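Caspase recruitment domain-containing protein 19 (Homo sapiens, PDB 4FH0) plays a role in inhibiting BCL10-induced activation of NF-kappa-B and associates with BCL10 through its caspase recruitment domain, the part of the protein described here. Local coordinates at residues 58-61 / 62-66; 33-36 / 37-41; 25-28 / 29-32. The protein carries 2 engineered substitutions. One frame throughout, in Å; residues are numbered along the deposited sequence.

From the N terminus the chain first meets contact 3, at the start of helix 26-37, and then contact 2, where the same helix ends and gives way to the loop that leads to helix 46-52. Contact 1 follows on the first turns of helix 59-73. The three lie in series: none nests in or crosses another, and each is local, closing a helical turn or a helix end and no long loop. Contacts 2 and 3 share one helix. Contacts 1 and 3 meet side by side, through Glu26 with Arg62 and through Leu59 packed on Val29, so that the starts of two helices of the caspase recruitment domain are tied together.

Contact 1 of 3, residues 58-61 / 62-66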
ATOM      1  N   SER A  58      -4.648 -14.691   0.050  1.00 16.62           N
ATOM      2  CA  SER A  58      -4.000 -14.310   1.309  1.00 16.47           C
ATOM      3  C   SER A  58      -3.604 -12.835   1.288  1.00 14.26           C
ATOM      4  O   SER A  58      -3.182 -12.285   0.266  1.00 13.77           O
ATOM      5  CB  SER A  58      -2.764 -15.153   1.618  1.00 19.58           C
ATOM      6  OG  SER A  58      -1.604 -14.618   1.011  1.00 23.27           O
ATOM      7  N   LEU A  59      -3.758 -12.198   2.437  1.00 12.71           N
ATOM      8  CA  LEU A  59      -3.457 -10.784   2.564  1.00 11.10           C
ATOM      9  C   LEU A  59      -2.015 -10.480   2.162  1.00 11.53           C
ATOM     10  O   LEU A  59      -1.771  -9.503   1.457  1.00 11.52           O
ATOM     11  CB  LEU A  59      -3.758 -10.323   3.984  1.00  9.89           C
ATOM     12  CG  LEU A  59      -3.483  -8.854   4.227  1.00  9.83           C
ATOM     13  CD1 LEU A  59      -4.350  -7.979   3.359  1.00 11.10           C
ATOM     14  CD2 LEU A  59      -3.729  -8.566   5.691  1.00  9.70           C
ATOM     15  N   ARG A  60      -1.064 -11.320   2.575  1.00 11.72           N
ATOM     16  CA  ARG A  60       0.333 -11.029   2.260  1.00 12.23           C
ATOM     17  C   ARG A  60       0.575 -11.059   0.739  1.00 12.66           C
ATOM     18  O   ARG A  60       1.325 -10.231   0.206  1.00 12.79           O
ATOM     19  CB  ARG A  60       1.290 -11.982   2.975  1.00 13.50           C
ATOM     20  CG  ARG A  60       2.770 -11.732   2.671  1.00 16.27           C
ATOM     21  CD  ARG A  60       3.698 -12.285   3.770  1.00 19.22           C
ATOM     22  NE  ARG A  60       5.095 -11.865   3.598  1.00 21.79           N
ATOM     23  CZ  ARG A  60       5.963 -12.469   2.791  1.00 24.12           C
ATOM     24  NH1 ARG A  60       5.587 -13.525   2.074  1.00 25.17           N
ATOM     25  NH2 ARG A  60       7.208 -12.016   2.687  1.00 24.72           N
ATOM     26  N   VAL A  61      -0.052 -12.011   0.048  1.00 13.03           N
ATOM     27  CA  VAL A  61       0.100 -12.116  -1.397  1.00 14.77           C
ATOM     28  C   VAL A  61      -0.468 -10.859  -2.058  1.00 13.03           C
ATOM     29  O   VAL A  61       0.179 -10.265  -2.933  1.00 13.49           O
ATOM     30  CB  VAL A  61      -0.571 -13.397  -1.937  1.00 17.35           C
ATOM     31  CG1 VAL A  61      -0.710 -13.348  -3.477  1.00 18.57           C
ATOM     32  CG2 VAL A  61       0.237 -14.603  -1.511  1.00 18.99           C
ATOM     33  N   ARG A  62      -1.666 -10.444  -1.642  1.00 11.98           N
ATOM     34  CA  ARG A  62      -2.268  -9.229  -2.172  1.00 11.24           C
ATOM     35  C   ARG A  62      -1.388  -8.016  -1.881  1.00 10.45           C
ATOM     36  O   ARG A  62      -1.213  -7.168  -2.750  1.00 10.08           O
ATOM     37  CB  ARG A  62      -3.674  -9.055  -1.615  1.00 12.19           C
ATOM     38  CG  ARG A  62      -4.661 -10.010  -2.234  1.00 12.90           C
ATOM     39  CD  ARG A  62      -6.039  -9.822  -1.668  1.00 13.10           C
ATOM     40  NE  ARG A  62      -6.237 -10.459  -0.372  1.00 13.31           N
ATOM     41  CZ  ARG A  62      -6.734  -9.880   0.717  1.00 12.25           C
ATOM     42  NH1 ARG A  62      -7.010  -8.586   0.737  1.00 11.83           N
ATOM     43  NH2 ARG A  62      -6.930 -10.617   1.810  1.00 14.11           N
ATOM     44  N   LEU A  63      -0.811  -7.939  -0.689  1.00 10.82           N
ATOM     45  CA  LEU A  63       0.041  -6.787  -0.361  1.00 11.49           C
ATOM     46  C   LEU A  63       1.294  -6.764  -1.208  1.00 10.76           C
ATOM     47  O   LEU A  63       1.704  -5.717  -1.676  1.00 10.98           O
ATOM     48  CB  LEU A  63       0.440  -6.780   1.106  1.00 13.40           C
ATOM     49  CG  LEU A  63      -0.476  -6.058   2.042  1.00 14.89           C
ATOM     50  CD1 LEU A  63       0.053  -6.297   3.447  1.00 15.15           C
ATOM     51  CD2 LEU A  63      -0.508  -4.567   1.692  1.00 13.39           C
ATOM     52  N   CYS A  64       1.941  -7.914  -1.362  1.00 10.77           N
ATOM     53  CA  CYS A  64       3.132  -7.965  -2.184  1.00 11.23           C
ATOM     54  C   CYS A  64       2.794  -7.558  -3.614  1.00 10.72           C
ATOM     55  O   CYS A  64       3.576  -6.873  -4.269  1.00 11.87           O
ATOM     56  CB  CYS A  64       3.738  -9.365  -2.169  1.00 12.40           C
ATOM     57  SG  CYS A  64       4.514  -9.852  -0.598  1.00 15.24           S
ATOM     58  N   ASP A  65       1.640  -7.993  -4.109  1.00 10.35           N
ATOM     59  CA  ASP A  65       1.232  -7.618  -5.461  1.00 10.14           C
ATOM     60  C   ASP A  65       0.934  -6.121  -5.539  1.00  9.80           C
ATOM     61  O   ASP A  65       1.249  -5.481  -6.525  1.00 10.01           O
ATOM     62  CB  ASP A  65       0.027  -8.443  -5.931  1.00 13.20           C
ATOM     63  CG  ASP A  65       0.381  -9.875  -6.217  1.00 17.44           C
ATOM     64  OD1 ASP A  65       1.582 -10.205  -6.284  1.00 18.50           O
ATOM     65  OD2 ASP A  65      -0.566 -10.672  -6.370  1.00 19.74           O
ATOM     66  N   LEU A  66       0.355  -5.556  -4.486  1.00  9.19           N
ATOM     67  CA  LEU A  66       0.117  -4.113  -4.448  1.00  9.01           C
ATOM     68  C   LEU A  66       1.447  -3.368  -4.478  1.00  9.35           C
ATOM     69  O   LEU A  66       1.597  -2.380  -5.199  1.00  9.43           O
ATOM     70  CB  LEU A  66      -0.702  -3.734  -3.212  1.00 10.52           C
ATOM     71  CG  LEU A  66      -0.959  -2.230  -3.070  1.00 10.76           C
ATOM     72  CD1 LEU A  66      -1.721  -1.654  -4.225  1.00 10.14           C
ATOM     73  CD2 LEU A  66      -1.694  -1.957  -1.754  1.00 12.63           C
TER
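Ser58 sets the first turn of helix 59-73: its O accepts a nearly straight bond from Arg62 N (3.1 Å). A short hydroxyl suits this N-cap position, because Ser58 OG reaches forward to take the N-H of Val61 (3.2 Å). Leu59, next, gives its O to Leu63 N, and its side chain crosses that of Arg62 at about a right angle. Leu59 CD1 stands 3.8 Å from Arg62 NH1, and Leu59 CA sits 3.4 Å from the guanidinium plane, over one face but toward its rim. Arg62 gets there by a bend at chi3 (-80°), which folds the chain back along the helix start. Arg60 runs outward, extended, with its CG 4.2 Å from Cys64 SG. Val61 and Asp65 lie side by side and point the same way, Val61 CG1 being 3.9 Å from Asp65 OD2. All three guanidinium nitrogens of buried Arg62 have partners: NE binds Ala57 O, NH1 binds Phe52 O, and NH2 forms a salt bridge with Glu26. Such a set fixes the rotation of the group, and with an acid beside it the arginine is very probably charged despite its burial.

Contact 2 of 3, residues 33-36 / 37-41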
ATOM      1  N   ILE A  33      -6.626   0.753   0.349  1.00  7.69           N
ATOM      2  CA  ILE A  33      -7.070   0.536  -1.014  0.60  8.27           C
ATOM      3  C   ILE A  33      -8.162   1.540  -1.374  1.00  8.30           C
ATOM      4  O   ILE A  33      -8.155   2.135  -2.461  1.00  9.10           O
ATOM      5  CB  ILE A  33      -7.543  -0.895  -1.199  0.60  8.64           C
ATOM      6  CG1 ILE A  33      -6.324  -1.806  -1.269  0.60  9.35           C
ATOM      7  CG2 ILE A  33      -8.396  -1.051  -2.468  0.60  8.82           C
ATOM      8  CD1 ILE A  33      -6.657  -3.236  -1.014  0.60  9.37           C
ATOM      9  N   LEU A  34      -9.096   1.756  -0.455  1.00  9.21           N
ATOM     10  CA  LEU A  34     -10.152   2.732  -0.708  1.00 10.49           C
ATOM     11  C   LEU A  34      -9.599   4.141  -0.882  1.00  9.06           C
ATOM     12  O   LEU A  34     -10.022   4.873  -1.769  1.00  9.27           O
ATOM     13  CB  LEU A  34     -11.192   2.683   0.381  1.00 13.76           C
ATOM     14  CG  LEU A  34     -12.033   1.418   0.235  1.00 17.19           C
ATOM     15  CD1 LEU A  34     -13.016   1.358   1.364  1.00 19.01           C
ATOM     16  CD2 LEU A  34     -12.749   1.389  -1.104  1.00 19.13           C
ATOM     17  N   GLN A  35      -8.624   4.499  -0.068  1.00  8.88           N
ATOM     18  CA  GLN A  35      -7.967   5.790  -0.182  1.00  9.48           C
ATOM     19  C   GLN A  35      -7.332   5.970  -1.563  1.00  9.11           C
ATOM     20  O   GLN A  35      -7.363   7.054  -2.130  1.00 10.69           O
ATOM     21  CB  GLN A  35      -6.890   5.901   0.889  1.00 10.63           C
ATOM     22  CG  GLN A  35      -6.397   7.283   1.092  1.00 14.16           C
ATOM     23  CD  GLN A  35      -7.504   8.153   1.633  1.00 18.36           C
ATOM     24  OE1 GLN A  35      -8.266   7.744   2.517  1.00 20.21           O
ATOM     25  NE2 GLN A  35      -7.618   9.324   1.093  1.00 21.12           N
ATOM     26  N   LEU A  36      -6.766   4.889  -2.095  1.00  8.79           N
ATOM     27  CA  LEU A  36      -6.110   4.925  -3.388  1.00  9.23           C
ATOM     28  C   LEU A  36      -7.096   4.806  -4.564  1.00 10.48           C
ATOM     29  O   LEU A  36      -6.699   4.969  -5.717  1.00 11.81           O
ATOM     30  CB  LEU A  36      -5.099   3.799  -3.474  1.00  9.42           C
ATOM     31  CG  LEU A  36      -3.945   3.865  -2.496  1.00 10.68           C
ATOM     32  CD1 LEU A  36      -3.111   2.573  -2.562  1.00 11.53           C
ATOM     33  CD2 LEU A  36      -3.094   5.109  -2.783  1.00 11.06           C
ATOM     34  N   ASN A  37      -8.367   4.525  -4.277  1.00 10.15           N
ATOM     35  CA  ASN A  37      -9.372   4.332  -5.321  1.00 10.42           C
ATOM     36  C   ASN A  37     -10.390   5.462  -5.440  1.00  9.95           C
ATOM     37  O   ASN A  37     -10.814   5.801  -6.544  1.00 10.50           O
ATOM     38  CB  ASN A  37     -10.120   3.018  -5.051  1.00 10.70           C
ATOM     39  CG  ASN A  37     -11.372   2.872  -5.885  1.00 12.85           C
ATOM     40  OD1 ASN A  37     -12.469   3.038  -5.384  1.00 14.25           O
ATOM     41  ND2 ASN A  37     -11.216   2.545  -7.156  1.00 12.32           N
ATOM     42  N   ARG A  38     -10.748   6.070  -4.315  1.00  9.78           N
ATOM     43  CA  ARG A  38     -11.930   6.925  -4.275  1.00 10.20           C
ATOM     44  C   ARG A  38     -11.705   8.400  -4.541  1.00 11.43           C
ATOM     45  O   ARG A  38     -12.691   9.145  -4.682  1.00 11.99           O
ATOM     46  CB  ARG A  38     -12.632   6.776  -2.931  1.00 10.84           C
ATOM     47  CG  ARG A  38     -13.299   5.451  -2.738  1.00 12.96           C
ATOM     48  CD  ARG A  38     -14.568   5.330  -3.538  1.00 13.37           C
ATOM     49  NE  ARG A  38     -15.613   6.183  -2.984  1.00 12.44           N
ATOM     50  CZ  ARG A  38     -16.884   6.156  -3.384  1.00 12.84           C
ATOM     51  NH1 ARG A  38     -17.253   5.367  -4.380  1.00 13.09           N
ATOM     52  NH2 ARG A  38     -17.782   6.927  -2.808  1.00 13.62           N
ATOM     53  N   TYR A  39     -10.549   8.877  -4.620  1.00 12.06           N
ATOM     54  CA  TYR A  39     -10.182  10.262  -4.678  1.00 14.18           C
ATOM     55  C   TYR A  39      -9.324  10.623  -5.917  1.00 14.95           C
ATOM     56  O   TYR A  39      -9.456  10.014  -6.957  1.00 15.31           O
ATOM     57  CB  TYR A  39      -9.574  10.648  -3.300  1.00 15.04           C
ATOM     58  CG  TYR A  39     -10.447  10.243  -2.152  1.00 14.87           C
ATOM     59  CD1 TYR A  39     -11.641  10.843  -1.915  1.00 15.17           C
ATOM     60  CD2 TYR A  39     -10.124   9.240  -1.350  1.00 15.82           C
ATOM     61  CE1 TYR A  39     -12.443  10.452  -0.902  1.00 15.03           C
ATOM     62  CE2 TYR A  39     -10.934   8.850  -0.332  1.00 16.05           C
ATOM     63  CZ  TYR A  39     -12.107   9.478  -0.112  1.00 16.72           C
ATOM     64  OH  TYR A  39     -12.936   9.073   0.852  1.00 17.71           O
ATOM     65  N   TYR A  40      -8.553  11.730  -5.786  1.00 15.61           N
ATOM     66  CA  TYR A  40      -7.730  12.189  -6.899  1.00 16.35           C
ATOM     67  C   TYR A  40      -6.323  12.507  -6.389  1.00 16.72           C
ATOM     68  O   TYR A  40      -6.163  13.286  -5.466  1.00 18.49           O
ATOM     69  CB  TYR A  40      -8.331  13.435  -7.564  1.00 17.33           C
ATOM     70  CG  TYR A  40      -7.575  13.819  -8.816  1.00 17.90           C
ATOM     71  CD1 TYR A  40      -7.868  13.221 -10.034  1.00 18.44           C
ATOM     72  CD2 TYR A  40      -6.521  14.723  -8.771  1.00 18.67           C
ATOM     73  CE1 TYR A  40      -7.145  13.510 -11.165  1.00 19.40           C
ATOM     74  CE2 TYR A  40      -5.800  15.018  -9.909  1.00 20.03           C
ATOM     75  CZ  TYR A  40      -6.122  14.410 -11.102  1.00 20.71           C
ATOM     76  OH  TYR A  40      -5.398  14.712 -12.240  1.00 23.10           O
ATOM     77  N   PRO A  41      -5.297  11.928  -7.006  1.00 15.81           N
ATOM     78  CA  PRO A  41      -5.370  11.042  -8.156  1.00 14.57           C
ATOM     79  C   PRO A  41      -5.951   9.707  -7.771  1.00 13.31           C
ATOM     80  O   PRO A  41      -5.891   9.281  -6.626  1.00 14.06           O
ATOM     81  CB  PRO A  41      -3.901  10.879  -8.566  1.00 15.73           C
ATOM     82  CG  PRO A  41      -3.147  11.097  -7.322  1.00 17.26           C
ATOM     83  CD  PRO A  41      -3.904  12.165  -6.583  1.00 16.67           C
TER
HETATM   84  O   HOH W   1      -7.788   7.890  -4.738  1.00 15.09           O
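Gln35 and Tyr39 meet where helix 26-37 of the caspase recruitment domain, a six-helix bundle of the death-fold superfamily, runs out and the chain turns into the loop before helix 46-52. From its CB the Gln35 side chain leaves along the helix flank, where it also touches Ala84 and Ile87 of helix 75-88. CG is still a spacer, 4.9 Å from Tyr39 CD2. A bend at chi2 (65°) then swings the amide round to the tyrosine. Its CD lies near the CD2-CE2 side of the ring, and NE2 comes closest, 3.5 Å from Tyr39 CD2; amide and ring planes are only 19° apart, though the approach is oblique. OE1 is held by His88 NE2, so a glutamine suits the place: it is long enough to reach the neighbouring helix and flat enough to lie beside an aromatic ring. The other side of this small cluster is Arg38, whose CB sits over the centre of one face of the Tyr39 ring.

Leu34 O takes two N-H groups. Arg38 N lies 2.9 Å from Leu34 O, while Asn37 N, 3.0 Å from Leu34 O, comes from above the carbonyl plane, 70° out of it. Asn37 turns its amide to the following loop, where ND2 gives to Leu44 O and to Asn46 OD1. Farther on, the peptide bond before Pro41 is cis, and Pro41 O comes within reach of the water held by Gln35 O. This one water bridges the turn, donating to Gln35 O at 2.8 Å. It donates to Pro41 O as well, at 3.0 Å, and accepts from Tyr39 N at 2.9 Å. Gln35 O also lies in the plane of the Tyr39 ring, at its edge, 3.6 Å from CD2.

Contact 3 of 3, residues 25-28 / 29-32; sequences SEQQ and VDRI
Glu26 and Asp30, one turn apart, bring two acid groups together obliquely, their planes 46° apart: Glu26 OE2 lies just 2.6 Å from Asp30 OD1. At this spacing one of the two probably holds a proton and shares it with the other, though the exact placing of the Asp30 carboxylate is somewhat doubtful. A bend at chi2 (74°) of Glu26 carries its acid group round to its neighbour, and its other oxygen, OE1, is taken by the salt bridge to Arg62. That positive charge, and the start of the helix close by, would ease the gathering of negative groups here.

The backbone bonds are those of a regular alpha-helix. Val29 N gives to Ser25 O at 2.9 Å, Arg31 N to Gln27 O at 3.1 Å, and Ile32 N to Gln28 O at 3.0 Å. Arg31 then runs extended past Gln27 O, its aliphatic carbons covering that carbonyl.

Apolar side chains take the inner side. Branched Val29 packs on Leu24 and on Leu59 and Leu63 of helix 59-73, whereas Ile32 turns to Ala84, Leu85 and His88 of helix 75-88, so this helix bridges two others in the bundle.

Reciprocal side-chain bonds close the first turn. Gln28 N donates to Ser25 OG (3.1 Å), and Ser25 N donates almost straight to Gln28 OE1 (2.9 Å), meeting a lone pair in the amide plane. The small hydroxyl and the longer amide, three residues on, thus satisfy each other's backbone N-H. This exchange is the capping box that opens helix 26-37, with glutamine in the role more often filled by glutamate.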
ATOM      1  N   SER A  25      -3.209  -5.112   9.030  1.00  8.82           N
ATOM      2  CA  SER A  25      -4.407  -5.933   9.097  1.00  8.74           C
ATOM      3  C   SER A  25      -5.245  -5.802   7.840  1.00  7.70           C
ATOM      4  O   SER A  25      -5.090  -4.853   7.072  1.00  8.26           O
ATOM      5  CB  SER A  25      -5.263  -5.531  10.280  1.00 10.02           C
ATOM      6  OG  SER A  25      -5.830  -4.263  10.045  1.00 10.06           O
ATOM      7  N   GLU A  26      -6.190  -6.723   7.677  1.00  8.29           N
ATOM      8  CA  GLU A  26      -7.097  -6.652   6.552  1.00  8.68           C
ATOM      9  C   GLU A  26      -7.843  -5.319   6.548  1.00  8.83           C
ATOM     10  O   GLU A  26      -7.992  -4.696   5.500  1.00  9.35           O
ATOM     11  CB  GLU A  26      -8.078  -7.819   6.572  1.00 10.19           C
ATOM     12  CG  GLU A  26      -9.042  -7.843   5.399  1.00 11.60           C
ATOM     13  CD  GLU A  26      -8.374  -8.269   4.114  1.00 13.10           C
ATOM     14  OE1 GLU A  26      -7.684  -9.300   4.134  1.00 13.98           O
ATOM     15  OE2 GLU A  26      -8.522  -7.571   3.082  1.00 14.01           O
ATOM     16  N   GLN A  27      -8.332  -4.892   7.711  1.00  8.79           N
ATOM     17  CA  GLN A  27      -9.067  -3.629   7.752  1.00 10.48           C
ATOM     18  C   GLN A  27      -8.186  -2.469   7.343  1.00  9.87           C
ATOM     19  O   GLN A  27      -8.646  -1.587   6.639  1.00 10.51           O
ATOM     20  CB  GLN A  27      -9.677  -3.378   9.130  1.00 14.31           C
ATOM     21  CG  GLN A  27     -10.782  -4.353   9.494  1.00 19.16           C
ATOM     22  CD  GLN A  27     -12.079  -4.139   8.688  1.00 23.10           C
ATOM     23  OE1 GLN A  27     -12.186  -3.217   7.892  1.00 25.38           O
ATOM     24  NE2 GLN A  27     -13.074  -4.994   8.924  1.00 25.38           N
ATOM     25  N   GLN A  28      -6.931  -2.439   7.786  1.00  9.01           N
ATOM     26  CA  GLN A  28      -6.058  -1.333   7.378  1.00  8.85           C
ATOM     27  C   GLN A  28      -5.818  -1.352   5.879  1.00  8.38           C
ATOM     28  O   GLN A  28      -5.861  -0.313   5.224  1.00  8.74           O
ATOM     29  CB  GLN A  28      -4.722  -1.383   8.138  1.00  9.17           C
ATOM     30  CG  GLN A  28      -4.839  -1.086   9.632  1.00 10.28           C
ATOM     31  CD  GLN A  28      -3.545  -1.390  10.365  1.00 11.08           C
ATOM     32  OE1 GLN A  28      -2.953  -2.438  10.189  1.00 11.26           O
ATOM     33  NE2 GLN A  28      -3.090  -0.450  11.182  1.00 13.32           N
ATOM     34  N   VAL A  29      -5.520  -2.526   5.341  1.00  8.26           N
ATOM     35  CA  VAL A  29      -5.265  -2.635   3.921  1.00  8.50           C
ATOM     36  C   VAL A  29      -6.509  -2.218   3.130  1.00  8.92           C
ATOM     37  O   VAL A  29      -6.425  -1.532   2.105  1.00  9.07           O
ATOM     38  CB  VAL A  29      -4.801  -4.057   3.547  1.00  9.57           C
ATOM     39  CG1 VAL A  29      -4.740  -4.228   2.028  1.00 11.27           C
ATOM     40  CG2 VAL A  29      -3.446  -4.331   4.221  1.00 10.53           C
ATOM     41  N   ASP A  30      -7.674  -2.664   3.583  1.00  9.29           N
ATOM     42  CA  ASP A  30      -8.891  -2.329   2.867  1.00  9.69           C
ATOM     43  C   ASP A  30      -9.088  -0.821   2.809  1.00  8.76           C
ATOM     44  O   ASP A  30      -9.492  -0.289   1.764  1.00  9.28           O
ATOM     45  CB  ASP A  30     -10.088  -3.001   3.529  1.00 11.74           C
ATOM     46  CG  ASP A  30     -10.023  -4.504   3.455  1.00 14.59           C
ATOM     47  OD1 ASP A  30      -9.143  -5.066   2.731  1.00 15.11           O
ATOM     48  OD2 ASP A  30     -10.851  -5.118   4.152  1.00 16.71           O
ATOM     49  N   ARG A  31      -8.816  -0.127   3.913  1.00  8.24           N
ATOM     50  CA  ARG A  31      -8.981   1.320   3.929  1.00  8.30           C
ATOM     51  C   ARG A  31      -7.935   2.024   3.073  1.00  7.11           C
ATOM     52  O   ARG A  31      -8.233   3.047   2.463  1.00  7.82           O
ATOM     53  CB  ARG A  31      -8.926   1.845   5.351  1.00  9.49           C
ATOM     54  CG  ARG A  31     -10.127   1.399   6.142  1.00 12.25           C
ATOM     55  CD  ARG A  31      -9.995   1.767   7.568  1.00 16.08           C
ATOM     56  NE  ARG A  31     -11.208   1.445   8.297  1.00 18.29           N
ATOM     57  CZ  ARG A  31     -11.270   1.250   9.609  1.00 20.70           C
ATOM     58  NH1 ARG A  31     -10.181   1.303  10.370  1.00 22.28           N
ATOM     59  NH2 ARG A  31     -12.433   0.976  10.162  1.00 22.07           N
ATOM     60  N   ILE A  32      -6.709   1.497   3.045  1.00  6.83           N
ATOM     61  CA  ILE A  32      -5.677   2.035   2.190  1.00  6.93           C
ATOM     62  C   ILE A  32      -6.093   1.908   0.721  1.00  6.89           C
ATOM     63  O   ILE A  32      -5.928   2.847  -0.062  1.00  7.64           O
ATOM     64  CB  ILE A  32      -4.347   1.312   2.462  1.00  7.42           C
ATOM     65  CG1 ILE A  32      -3.815   1.748   3.839  1.00  7.90           C
ATOM     66  CG2 ILE A  32      -3.330   1.621   1.389  1.00  8.32           C
ATOM     67  CD1 ILE A  32      -2.674   0.893   4.389  1.00  9.26           C
TER